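Local coordinates for protein-tyrosine-phosphatase PTP1 (Arabidopsis thaliana, PDB 6KRW) that removes phosphate from phosphotyrosine in proteins, dephosphorylating the MAP kinase MPK6 and, together with MKP1, repressing salicylic acid and camalexin biosynthesis, at residues Q105-G111 / P232-S238; M117-W121 / C147-F151; I131-R137 / L197-E203; A239-G245 / R278-Q283. All blocks are in the same frame, centred on the assembly; numbering follows the deposited sequence.

Contact 1: Q105-G111 / P232-S238; sequences QFIATQG and PIIVHCS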
# COMPACT_ATOMS: atom_id res chain seq x y z
N GLN A 105 -6.93 4.33 5.67
CA GLN A 105 -5.57 4.88 5.69
C GLN A 105 -4.60 3.72 5.46
O GLN A 105 -4.96 2.53 5.75
CB GLN A 105 -5.32 5.63 7.00
CG GLN A 105 -5.24 4.78 8.23
CD GLN A 105 -5.18 5.59 9.50
OE1 GLN A 105 -4.72 6.75 9.51
NE2 GLN A 105 -5.61 4.96 10.60
N PHE A 106 -3.45 4.04 4.92
CA PHE A 106 -2.42 3.04 4.60
C PHE A 106 -1.13 3.34 5.33
O PHE A 106 -0.80 4.49 5.63
CB PHE A 106 -2.12 2.97 3.11
CG PHE A 106 -3.33 3.00 2.23
CD1 PHE A 106 -3.85 4.19 1.76
CD2 PHE A 106 -3.96 1.82 1.85
CE1 PHE A 106 -4.97 4.23 0.95
CE2 PHE A 106 -5.07 1.85 1.02
CZ PHE A 106 -5.58 3.05 0.56
N ILE A 107 -0.37 2.30 5.57
CA ILE A 107 1.08 2.38 5.84
C ILE A 107 1.82 1.89 4.62
O ILE A 107 1.74 0.67 4.32
CB ILE A 107 1.48 1.68 7.13
CG1 ILE A 107 0.88 2.39 8.35
CG2 ILE A 107 2.99 1.60 7.24
CD1 ILE A 107 1.09 1.65 9.64
N ALA A 108 2.46 2.79 3.90
CA ALA A 108 3.30 2.44 2.75
C ALA A 108 4.69 2.16 3.26
O ALA A 108 5.27 3.02 3.94
CB ALA A 108 3.29 3.52 1.71
N THR A 109 5.21 0.95 3.02
CA THR A 109 6.50 0.57 3.61
C THR A 109 7.31 -0.26 2.61
O THR A 109 6.74 -0.72 1.61
CB THR A 109 6.25 -0.13 4.95
OG1 THR A 109 7.49 -0.35 5.60
CG2 THR A 109 5.53 -1.46 4.79
N GLN A 110 8.59 -0.39 2.84
CA GLN A 110 9.48 -1.21 1.98
C GLN A 110 9.28 -2.69 2.31
O GLN A 110 8.72 -3.01 3.35
CB GLN A 110 10.93 -0.82 2.22
CG GLN A 110 11.42 -1.22 3.60
CD GLN A 110 12.81 -0.75 3.92
OE1 GLN A 110 13.40 0.04 3.17
NE2 GLN A 110 13.35 -1.29 5.00
N GLY A 111 9.66 -3.52 1.36
CA GLY A 111 9.68 -4.98 1.62
C GLY A 111 10.71 -5.17 2.74
O GLY A 111 11.84 -4.70 2.62
N PRO A 232 -4.75 0.90 10.00
CA PRO A 232 -4.16 1.12 8.69
C PRO A 232 -3.95 -0.19 7.92
O PRO A 232 -3.63 -1.20 8.51
CB PRO A 232 -2.81 1.81 8.98
CG PRO A 232 -2.90 2.26 10.42
CD PRO A 232 -3.85 1.27 11.09
N ILE A 233 -4.12 -0.12 6.61
CA ILE A 233 -3.77 -1.22 5.68
C ILE A 233 -2.30 -1.07 5.31
O ILE A 233 -1.93 -0.04 4.75
CB ILE A 233 -4.66 -1.21 4.44
CG1 ILE A 233 -6.11 -1.49 4.81
CG2 ILE A 233 -4.12 -2.14 3.37
CD1 ILE A 233 -7.07 -1.25 3.70
N ILE A 234 -1.49 -2.06 5.63
CA ILE A 234 -0.10 -2.08 5.17
C ILE A 234 -0.08 -2.39 3.69
O ILE A 234 -0.71 -3.36 3.28
CB ILE A 234 0.76 -3.02 6.00
CG1 ILE A 234 0.94 -2.48 7.42
CG2 ILE A 234 2.09 -3.24 5.34
CD1 ILE A 234 1.53 -3.48 8.39
N VAL A 235 0.64 -1.61 2.91
CA VAL A 235 0.88 -1.89 1.48
C VAL A 235 2.36 -1.82 1.24
O VAL A 235 2.99 -0.83 1.65
CB VAL A 235 0.10 -0.98 0.52
CG1 VAL A 235 0.28 -1.43 -0.91
CG2 VAL A 235 -1.36 -0.87 0.88
N HIS A 236 2.93 -2.87 0.65
CA HIS A 236 4.38 -2.83 0.39
C HIS A 236 4.70 -3.56 -0.91
O HIS A 236 3.96 -4.48 -1.31
CB HIS A 236 5.18 -3.38 1.56
CG HIS A 236 5.27 -4.88 1.64
ND1 HIS A 236 6.26 -5.55 0.98
CD2 HIS A 236 4.60 -5.76 2.39
CE1 HIS A 236 6.14 -6.87 1.24
NE2 HIS A 236 5.10 -7.03 2.10
N CYS A 237 5.78 -3.16 -1.54
CA CYS A 237 6.37 -3.91 -2.67
C CYS A 237 7.84 -4.06 -2.29
O CYS A 237 8.12 -4.61 -1.23
CB CYS A 237 6.10 -3.21 -4.00
SG CYS A 237 6.43 -1.42 -4.02
N SER A 238 8.74 -3.60 -3.13
CA SER A 238 10.16 -3.63 -2.74
C SER A 238 10.54 -2.29 -2.08
O SER A 238 10.97 -2.32 -0.93
CB SER A 238 11.03 -3.97 -3.89
OG SER A 238 12.32 -4.24 -3.42

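Contact 2: M117-W121 / C147-F151; sequences MEDFW and CGDYF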
# COMPACT_ATOMS: atom_id res chain seq x y z
N MET A 117 12.74 -7.33 10.16
CA MET A 117 11.48 -8.09 10.28
C MET A 117 10.85 -7.98 11.67
O MET A 117 9.61 -7.90 11.74
CB MET A 117 11.72 -9.55 9.91
CG MET A 117 12.16 -9.70 8.48
SD MET A 117 12.38 -11.42 7.99
CE MET A 117 12.96 -11.17 6.31
N GLU A 118 11.65 -7.96 12.75
CA GLU A 118 11.05 -7.73 14.08
C GLU A 118 10.43 -6.33 14.11
O GLU A 118 9.30 -6.19 14.61
CB GLU A 118 12.06 -7.89 15.22
CG GLU A 118 11.41 -7.80 16.59
CD GLU A 118 12.34 -7.98 17.76
OE1 GLU A 118 11.90 -7.75 18.91
OE2 GLU A 118 13.52 -8.31 17.54
N ASP A 119 11.12 -5.34 13.56
CA ASP A 119 10.59 -3.96 13.47
C ASP A 119 9.24 -3.95 12.73
O ASP A 119 8.27 -3.30 13.20
CB ASP A 119 11.58 -3.04 12.75
CG ASP A 119 12.87 -2.78 13.51
OD1 ASP A 119 12.90 -3.03 14.76
OD2 ASP A 119 13.85 -2.35 12.86
N PHE A 120 9.18 -4.67 11.61
CA PHE A 120 7.93 -4.74 10.83
C PHE A 120 6.79 -5.33 11.66
O PHE A 120 5.69 -4.75 11.69
CB PHE A 120 8.16 -5.54 9.55
CG PHE A 120 6.90 -5.75 8.75
CD1 PHE A 120 6.48 -4.79 7.83
CD2 PHE A 120 6.15 -6.91 8.90
CE1 PHE A 120 5.31 -4.98 7.11
CE2 PHE A 120 4.98 -7.09 8.18
CZ PHE A 120 4.57 -6.15 7.27
N TRP A 121 7.01 -6.50 12.28
CA TRP A 121 5.91 -7.11 13.04
C TRP A 121 5.56 -6.29 14.26
O TRP A 121 4.37 -6.27 14.62
CB TRP A 121 6.23 -8.57 13.36
CG TRP A 121 6.10 -9.43 12.14
CD1 TRP A 121 7.09 -10.11 11.49
CD2 TRP A 121 4.88 -9.69 11.43
NE1 TRP A 121 6.57 -10.79 10.42
CE2 TRP A 121 5.22 -10.56 10.36
CE3 TRP A 121 3.55 -9.29 11.59
CZ2 TRP A 121 4.26 -11.01 9.46
CZ3 TRP A 121 2.60 -9.74 10.70
CH2 TRP A 121 2.96 -10.58 9.64
N CYS A 147 12.45 -8.48 -1.38
CA CYS A 147 11.73 -8.50 -0.10
C CYS A 147 12.13 -9.73 0.72
O CYS A 147 12.30 -10.78 0.14
CB CYS A 147 10.23 -8.51 -0.32
SG CYS A 147 9.27 -8.48 1.21
N GLY A 148 12.27 -9.61 2.02
CA GLY A 148 12.68 -10.76 2.83
C GLY A 148 11.48 -11.61 3.21
O GLY A 148 10.35 -11.10 3.20
N ASP A 149 11.69 -12.90 3.47
CA ASP A 149 10.59 -13.79 3.89
C ASP A 149 10.28 -13.56 5.37
O ASP A 149 10.96 -14.10 6.24
CB ASP A 149 10.93 -15.26 3.62
CG ASP A 149 9.82 -16.22 4.00
OD1 ASP A 149 8.85 -15.79 4.63
OD2 ASP A 149 9.99 -17.44 3.70
N TYR A 150 9.29 -12.72 5.64
CA TYR A 150 8.89 -12.39 7.02
C TYR A 150 7.60 -13.12 7.37
O TYR A 150 7.09 -12.86 8.46
CB TYR A 150 8.72 -10.87 7.13
CG TYR A 150 7.62 -10.26 6.28
CD1 TYR A 150 6.32 -10.19 6.73
CD2 TYR A 150 7.87 -9.85 4.98
CE1 TYR A 150 5.30 -9.72 5.92
CE2 TYR A 150 6.86 -9.38 4.15
CZ TYR A 150 5.57 -9.32 4.63
OH TYR A 150 4.53 -8.89 3.86
N PHE A 151 7.13 -14.08 6.56
CA PHE A 151 5.76 -14.59 6.82
C PHE A 151 5.59 -16.10 6.60
O PHE A 151 4.58 -16.64 7.09
CB PHE A 151 4.74 -13.83 5.97
CG PHE A 151 5.04 -13.86 4.50
CD1 PHE A 151 5.81 -12.86 3.93
CD2 PHE A 151 4.54 -14.86 3.68
CE1 PHE A 151 6.10 -12.85 2.57
CE2 PHE A 151 4.82 -14.85 2.32
CZ PHE A 151 5.61 -13.87 1.77

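Contact 3: I131-R137 / L197-E203; sequences IIVMLTR and LHIQYPE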
# COMPACT_ATOMS: atom_id res chain seq x y z
N ILE A 131 -4.59 -5.85 7.78
CA ILE A 131 -4.32 -6.31 6.39
C ILE A 131 -2.88 -5.97 6.05
O ILE A 131 -2.47 -4.84 6.31
CB ILE A 131 -5.27 -5.63 5.37
CG1 ILE A 131 -6.74 -5.90 5.70
CG2 ILE A 131 -4.92 -6.01 3.94
CD1 ILE A 131 -7.19 -7.29 5.56
N ILE A 132 -2.21 -6.85 5.35
CA ILE A 132 -0.97 -6.61 4.60
C ILE A 132 -1.20 -6.93 3.14
O ILE A 132 -1.59 -8.06 2.83
CB ILE A 132 0.20 -7.40 5.16
CG1 ILE A 132 0.48 -7.07 6.62
CG2 ILE A 132 1.42 -7.20 4.30
CD1 ILE A 132 1.38 -8.07 7.33
N VAL A 133 -0.96 -5.98 2.27
CA VAL A 133 -0.97 -6.11 0.81
C VAL A 133 0.46 -6.13 0.35
O VAL A 133 1.18 -5.11 0.48
CB VAL A 133 -1.81 -5.04 0.11
CG1 VAL A 133 -1.77 -5.19 -1.39
CG2 VAL A 133 -3.22 -4.98 0.65
N MET A 134 0.86 -7.26 -0.22
CA MET A 134 2.23 -7.47 -0.70
C MET A 134 2.21 -7.57 -2.22
O MET A 134 1.59 -8.52 -2.74
CB MET A 134 2.78 -8.76 -0.11
CG MET A 134 4.16 -9.08 -0.56
SD MET A 134 4.80 -10.48 0.32
CE MET A 134 6.42 -10.52 -0.41
N LEU A 135 2.90 -6.69 -2.95
CA LEU A 135 2.79 -6.55 -4.42
C LEU A 135 4.11 -6.91 -5.08
O LEU A 135 4.40 -6.39 -6.14
CB LEU A 135 2.38 -5.11 -4.74
CG LEU A 135 1.07 -4.68 -4.11
CD1 LEU A 135 0.88 -3.15 -4.28
CD2 LEU A 135 -0.12 -5.43 -4.68
N THR A 136 4.87 -7.82 -4.49
CA THR A 136 6.17 -8.20 -5.08
C THR A 136 6.40 -9.70 -4.81
O THR A 136 5.84 -10.19 -3.87
CB THR A 136 7.32 -7.39 -4.47
OG1 THR A 136 8.59 -7.66 -5.06
CG2 THR A 136 7.42 -7.57 -2.97
N ARG A 137 7.28 -10.24 -5.63
CA ARG A 137 7.98 -11.50 -5.32
C ARG A 137 9.12 -11.21 -4.35
O ARG A 137 9.58 -10.05 -4.29
CB ARG A 137 8.53 -12.15 -6.59
CG ARG A 137 7.47 -12.52 -7.61
CD ARG A 137 8.14 -13.18 -8.82
NE ARG A 137 7.18 -13.56 -9.82
CZ ARG A 137 7.50 -14.30 -10.90
NH1 ARG A 137 8.77 -14.57 -11.16
NH2 ARG A 137 6.57 -14.69 -11.76
N LEU A 197 -4.79 -10.58 7.87
CA LEU A 197 -4.90 -11.17 6.51
C LEU A 197 -3.79 -10.61 5.62
O LEU A 197 -3.70 -9.37 5.44
CB LEU A 197 -6.27 -10.90 5.89
CG LEU A 197 -6.47 -11.53 4.50
CD1 LEU A 197 -6.41 -13.05 4.57
CD2 LEU A 197 -7.78 -11.05 3.90
N HIS A 198 -2.94 -11.49 5.14
CA HIS A 198 -1.82 -11.21 4.22
C HIS A 198 -2.24 -11.58 2.81
O HIS A 198 -2.62 -12.74 2.57
CB HIS A 198 -0.57 -11.92 4.70
CG HIS A 198 0.68 -11.61 3.96
ND1 HIS A 198 1.06 -12.24 2.79
CD2 HIS A 198 1.68 -10.75 4.27
CE1 HIS A 198 2.25 -11.82 2.41
NE2 HIS A 198 2.64 -10.85 3.30
N ILE A 199 -2.17 -10.61 1.91
CA ILE A 199 -2.54 -10.80 0.49
C ILE A 199 -1.30 -10.56 -0.35
O ILE A 199 -0.80 -9.44 -0.36
CB ILE A 199 -3.71 -9.88 0.08
CG1 ILE A 199 -4.91 -10.02 1.02
CG2 ILE A 199 -4.10 -10.12 -1.36
CD1 ILE A 199 -6.02 -9.01 0.75
N GLN A 200 -0.83 -11.59 -1.05
CA GLN A 200 0.34 -11.47 -1.93
C GLN A 200 -0.06 -11.60 -3.40
O GLN A 200 -0.76 -12.58 -3.73
CB GLN A 200 1.42 -12.48 -1.57
CG GLN A 200 2.64 -12.31 -2.46
CD GLN A 200 3.74 -13.32 -2.26
OE1 GLN A 200 3.56 -14.36 -1.62
NE2 GLN A 200 4.88 -13.03 -2.86
N TYR A 201 0.45 -10.71 -4.23
CA TYR A 201 0.26 -10.67 -5.70
C TYR A 201 1.64 -10.76 -6.40
O TYR A 201 2.34 -9.77 -6.47
CB TYR A 201 -0.51 -9.43 -6.11
CG TYR A 201 -0.78 -9.33 -7.58
CD1 TYR A 201 -1.08 -10.47 -8.33
CD2 TYR A 201 -0.78 -8.12 -8.22
CE1 TYR A 201 -1.33 -10.39 -9.69
CE2 TYR A 201 -1.04 -8.02 -9.58
CZ TYR A 201 -1.33 -9.14 -10.31
OH TYR A 201 -1.58 -9.00 -11.65
N PRO A 202 2.16 -11.94 -6.94
CA PRO A 202 3.53 -12.10 -7.61
C PRO A 202 3.61 -11.77 -9.11
O PRO A 202 4.68 -11.85 -9.66
CB PRO A 202 3.78 -13.60 -7.37
CG PRO A 202 2.40 -14.22 -7.49
CD PRO A 202 1.47 -13.23 -6.83
N GLU A 203 2.53 -11.19 -9.67
CA GLU A 203 2.59 -10.99 -11.14
C GLU A 203 2.54 -9.50 -11.46
O GLU A 203 2.00 -9.10 -12.49
CB GLU A 203 1.49 -11.78 -11.83
CG GLU A 203 1.72 -13.28 -11.75
CD GLU A 203 3.13 -13.75 -12.11
OE1 GLU A 203 3.70 -14.55 -11.33
OE2 GLU A 203 3.67 -13.36 -13.18

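Contact 4: A239-G245 / R278-Q283; sequences AGIGRTG and RIGMVQ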
# COMPACT_ATOMS: atom_id res chain seq x y z
N ALA A 239 10.41 -1.17 -2.78
CA ALA A 239 10.70 0.16 -2.18
C ALA A 239 9.48 0.72 -1.47
O ALA A 239 9.67 1.63 -0.61
CB ALA A 239 11.18 1.10 -3.24
N GLY A 240 8.29 0.25 -1.79
CA GLY A 240 7.03 0.74 -1.22
C GLY A 240 6.59 2.06 -1.81
O GLY A 240 5.96 2.84 -1.06
N ILE A 241 6.86 2.33 -3.07
CA ILE A 241 6.39 3.58 -3.72
C ILE A 241 5.75 3.36 -5.10
O ILE A 241 4.74 3.97 -5.35
CB ILE A 241 7.50 4.65 -3.76
CG1 ILE A 241 8.76 4.21 -4.51
CG2 ILE A 241 7.82 5.14 -2.34
CD1 ILE A 241 9.76 5.32 -4.73
N GLY A 242 6.28 2.46 -5.96
CA GLY A 242 5.75 2.39 -7.33
C GLY A 242 4.48 1.56 -7.37
O GLY A 242 3.39 2.11 -7.56
N ARG A 243 4.63 0.25 -7.21
CA ARG A 243 3.45 -0.63 -7.15
C ARG A 243 2.59 -0.24 -5.96
O ARG A 243 1.42 -0.17 -6.09
CB ARG A 243 3.96 -2.08 -7.10
CG ARG A 243 4.64 -2.48 -8.41
CD ARG A 243 5.42 -3.79 -8.29
NE ARG A 243 6.67 -3.64 -7.56
CZ ARG A 243 7.55 -4.61 -7.39
NH1 ARG A 243 7.34 -5.81 -7.95
NH2 ARG A 243 8.64 -4.41 -6.70
N THR A 244 3.21 0.03 -4.82
CA THR A 244 2.49 0.43 -3.59
C THR A 244 1.66 1.69 -3.85
O THR A 244 0.51 1.71 -3.53
CB THR A 244 3.50 0.67 -2.48
OG1 THR A 244 4.06 -0.59 -2.12
CG2 THR A 244 2.88 1.29 -1.24
N GLY A 245 2.27 2.72 -4.43
CA GLY A 245 1.52 3.97 -4.68
C GLY A 245 0.38 3.77 -5.66
O GLY A 245 -0.69 4.35 -5.51
N ARG A 278 4.91 10.39 0.74
CA ARG A 278 6.04 9.44 0.58
C ARG A 278 6.64 9.73 -0.80
O ARG A 278 5.91 9.72 -1.80
CB ARG A 278 5.61 7.96 0.72
CG ARG A 278 6.79 7.02 0.77
CD ARG A 278 6.25 5.61 1.12
NE ARG A 278 7.23 4.53 1.05
CZ ARG A 278 8.15 4.23 1.94
NH1 ARG A 278 8.27 4.95 3.06
NH2 ARG A 278 8.97 3.21 1.76
N ILE A 279 7.93 9.98 -0.82
CA ILE A 279 8.60 10.41 -2.07
C ILE A 279 8.36 9.38 -3.18
O ILE A 279 8.53 8.15 -2.94
CB ILE A 279 10.09 10.68 -1.84
CG1 ILE A 279 10.70 11.35 -3.08
CG2 ILE A 279 10.83 9.43 -1.39
CD1 ILE A 279 12.07 11.92 -2.88
N GLY A 280 7.96 9.87 -4.34
CA GLY A 280 7.98 9.04 -5.57
C GLY A 280 6.80 8.09 -5.70
O GLY A 280 6.86 7.19 -6.58
N MET A 281 5.75 8.22 -4.92
CA MET A 281 4.57 7.33 -5.08
C MET A 281 4.08 7.39 -6.52
O MET A 281 3.88 8.45 -7.05
CB MET A 281 3.46 7.74 -4.10
CG MET A 281 3.85 7.50 -2.66
SD MET A 281 3.51 5.82 -2.08
CE MET A 281 1.79 6.00 -1.68
N VAL A 282 3.88 6.19 -7.13
CA VAL A 282 3.54 5.96 -8.56
C VAL A 282 4.79 6.28 -9.38
O VAL A 282 5.05 7.45 -9.68
CB VAL A 282 2.27 6.68 -9.07
CG1 VAL A 282 1.88 6.18 -10.47
CG2 VAL A 282 1.11 6.48 -8.12
N GLN A 283 5.55 5.25 -9.74
CA GLN A 283 6.90 5.45 -10.31
C GLN A 283 6.90 5.70 -11.82
O GLN A 283 7.80 6.42 -12.28
CB GLN A 283 7.80 4.30 -9.91
CG GLN A 283 8.29 4.43 -8.49
CD GLN A 283 9.46 5.38 -8.49
OE1 GLN A 283 10.53 5.04 -8.99
NE2 GLN A 283 9.24 6.56 -7.94

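Contact 1: Q105-G111 / P232-S238
The strands 106-109 and 233-236 pair as parallel neighbours in the phosphatase sheet, and the second runs straight into the phosphate-binding loop. Ile233 N donates to Gln105 O, Ile107 N to Ile233 O (2.9 Å), Val235 N to Ile107 O and Thr109 N to Val235 O. On the Phe106 face, CD2 of the ring lies 3.9 Å from Val235 CG2. The edge of the same ring meets Ile233 O. On the other face Ile107 CG1 and Pro232 CB run side by side, 3.8 Å apart. Thr109 CG2 touches both His236 CB and Ile234 CG2.

His236 opens the HCX5R signature of protein tyrosine phosphatases, and Cys237, its cysteine, is the nucleophile that carries the phosphocysteine intermediate. Beyond the strand ends, Gly111 N donates to Ser238 O at 2.9 Å. His236 CG stands between its backbone N and carbonyl carbon (chi1 80°), which turns the ring along its own chain. ND1 then donates to Cys237 O at 3.0 Å, meeting a lone pair of that oxygen, which lies in the imidazole plane. Gly111 CA packs 3.5 Å from this same ND1. NE2 is paired with the hydroxyl of Tyr150. A leucine in place of His236 would probably leave Cys237 O and the Tyr150 hydroxyl without this partner and let the start of the loop shift. Ser238 OG is bonded to Lys146 O and Tyr65 OH.

Contact 2: M117-W121 / C147-F151
Tyr150 is gripped by three side chains of helix 117-126. Trp121 NE1 donates to Tyr150 O at 2.9 Å, with an N-H...O angle of 148°. The oxygen lies close to the indole plane. The same indole brings CZ2 to 3.5 Å from Tyr150 CD1, at the edge of the phenol ring. Phe120 comes in beside it, with CE2 3.5 Å from Tyr150 CE1. Its ring and the phenol ring are inclined at 56°, so they are neither stacked nor at right angles. Met117 reaches over with its chain extended beyond CG. Its SD lies 3.8 Å from Tyr150 CB and 3.5 Å from Asp149 O. Its CE rests on Gly148, 3.5 Å from Gly148 C, where a CB would clash with it.

Phe120, Trp121 and Tyr150 thus form an aromatic cluster that pins the loop after strand 131-134 to the helix. Tyr150 CG lies between the backbone N and the carbonyl carbon (chi1 64°), which sets the ring with its CD1-CE1 side against Trp121 and Phe120.

The next shell holds the loop in shape. Phe151 CD1 lies over the centre of the Tyr150 ring, 3.5 Å above its plane. Asp149 OD1 accepts from Phe151 N at 3.1 Å, closing an Asx turn. Its other oxygen, OD2, is bonded to Gln152. Further out, Ile132 of the sheet packs against Phe120, Trp121 and Tyr150, and Phe160 meets the Trp121 ring. The Tyr150 hydroxyl, held by His236, also bonds His198.

Contact 3: I131-R137 / L197-E203
Strands 131-134 and 197-200 meet as parallel neighbours in the mixed sheet of the tyrosine phosphatase fold, and the pairing continues into the loops beyond. Ile132 N donates to Leu197 O and Ile199 N to Ile132 O. Met134 N donates to Ile199 O (2.7 Å) and Tyr201 N to Met134 O. The short strand segments are only 11° from parallel.

One face carries Ile131, Val133, Leu197 and Ile199. There Ile131 CD1 touches Leu197 CB at 3.7 Å, and helix 214-223 packs on Ile131 and Ile199. The other face carries Ile132, Met134, His198 and Gln200. Met134 CG is anti to the backbone N (chi1 179°) and the chain stays extended. SD thereby reaches the edge of the His198 ring, 3.6 Å from CE1. Ile132 CG2 lies 3.6 Å from CD2 of the same imidazole, whose NE2 pairs with Tyr150.

At the strand ends Gln200 runs alongside Met134, and its NE2 donates to Thr136 O at 3.2 Å, in the carbonyl plane and on a lone pair. Its OE1 is held by Arg180. Past the strands, Arg137 stretches from CG to NE across Pro202 and gives NE to Pro202 O (3.0 Å). At the more open end of the contact its guanidinium makes a salt bridge. NH2 meets the syn side of Glu203 OE1 at 2.9 Å, with guanidinium and carboxylate planes 64° apart.

Contact 4: A239-G245 / R278-Q283
The phosphate-binding loop, with the start of helix 242-259, packs against the turn that leads to Gln283. Its tight part centres on Ile241 and Arg278. With CG turned opposite the backbone N (chi1 -171°) and the chain extended as far as NE, the Arg278 guanidinium reaches the loop carbonyls. NH2 donates to Ala239 O at 2.9 Å, in the carbonyl plane. NE donates to Gly240 O at 3.0 Å, from above that carbonyl plane. NH1 is bonded to Ser93, and NH2 also to Asn91. A methionine in place of Arg278 would probably leave both loop carbonyls without these donors and let the backbone there turn.

Ile241, the N-cap residue, pushes CG2 to 3.2 Å from Ile279 O. Its own O accepts from Val282 N and Gly245 N, which approach from opposite faces of the carbonyl plane. Gly245 has Met281 CE 3.6 Å from its CA, where a CB would crowd the turn.

Gly280 and Gln283 lie on a partly exposed side. The loop covers little of Gly280. Gln283, a substrate-binding residue by similarity, bends back at chi2 (-82°). Its CG lies 3.5 Å from Gly242 CA, but its amide bonds within its own segment: NE2 donates to Gly280 O at 2.8 Å, on a lone pair.

In the fold
Contacts 1 and 3 are joined through neighbouring strands 233-236 and 131-134: Ile234 O lies 2.8 Å from Val133 N. Contact 2 is tied to both by Tyr150 OH, 2.6 Å from His236 NE2 and 2.8 Å from His198 NE2. Contact 4 continues contact 1 along the chain, and Thr244 OG1 lies 3.2 Å from Cys237 SG. Contact 3 touches contact 4 where Thr136 OG1 is 3.6 Å from Arg243 NH2. Contacts 2 and 4 do not touch; their centres are about 19 Å apart. A citrate ion, probably from crystallisation, is bound by Ser238, Ala239, Ile241, Gly242 and Arg243, consistent with the pocket for substrate phosphate.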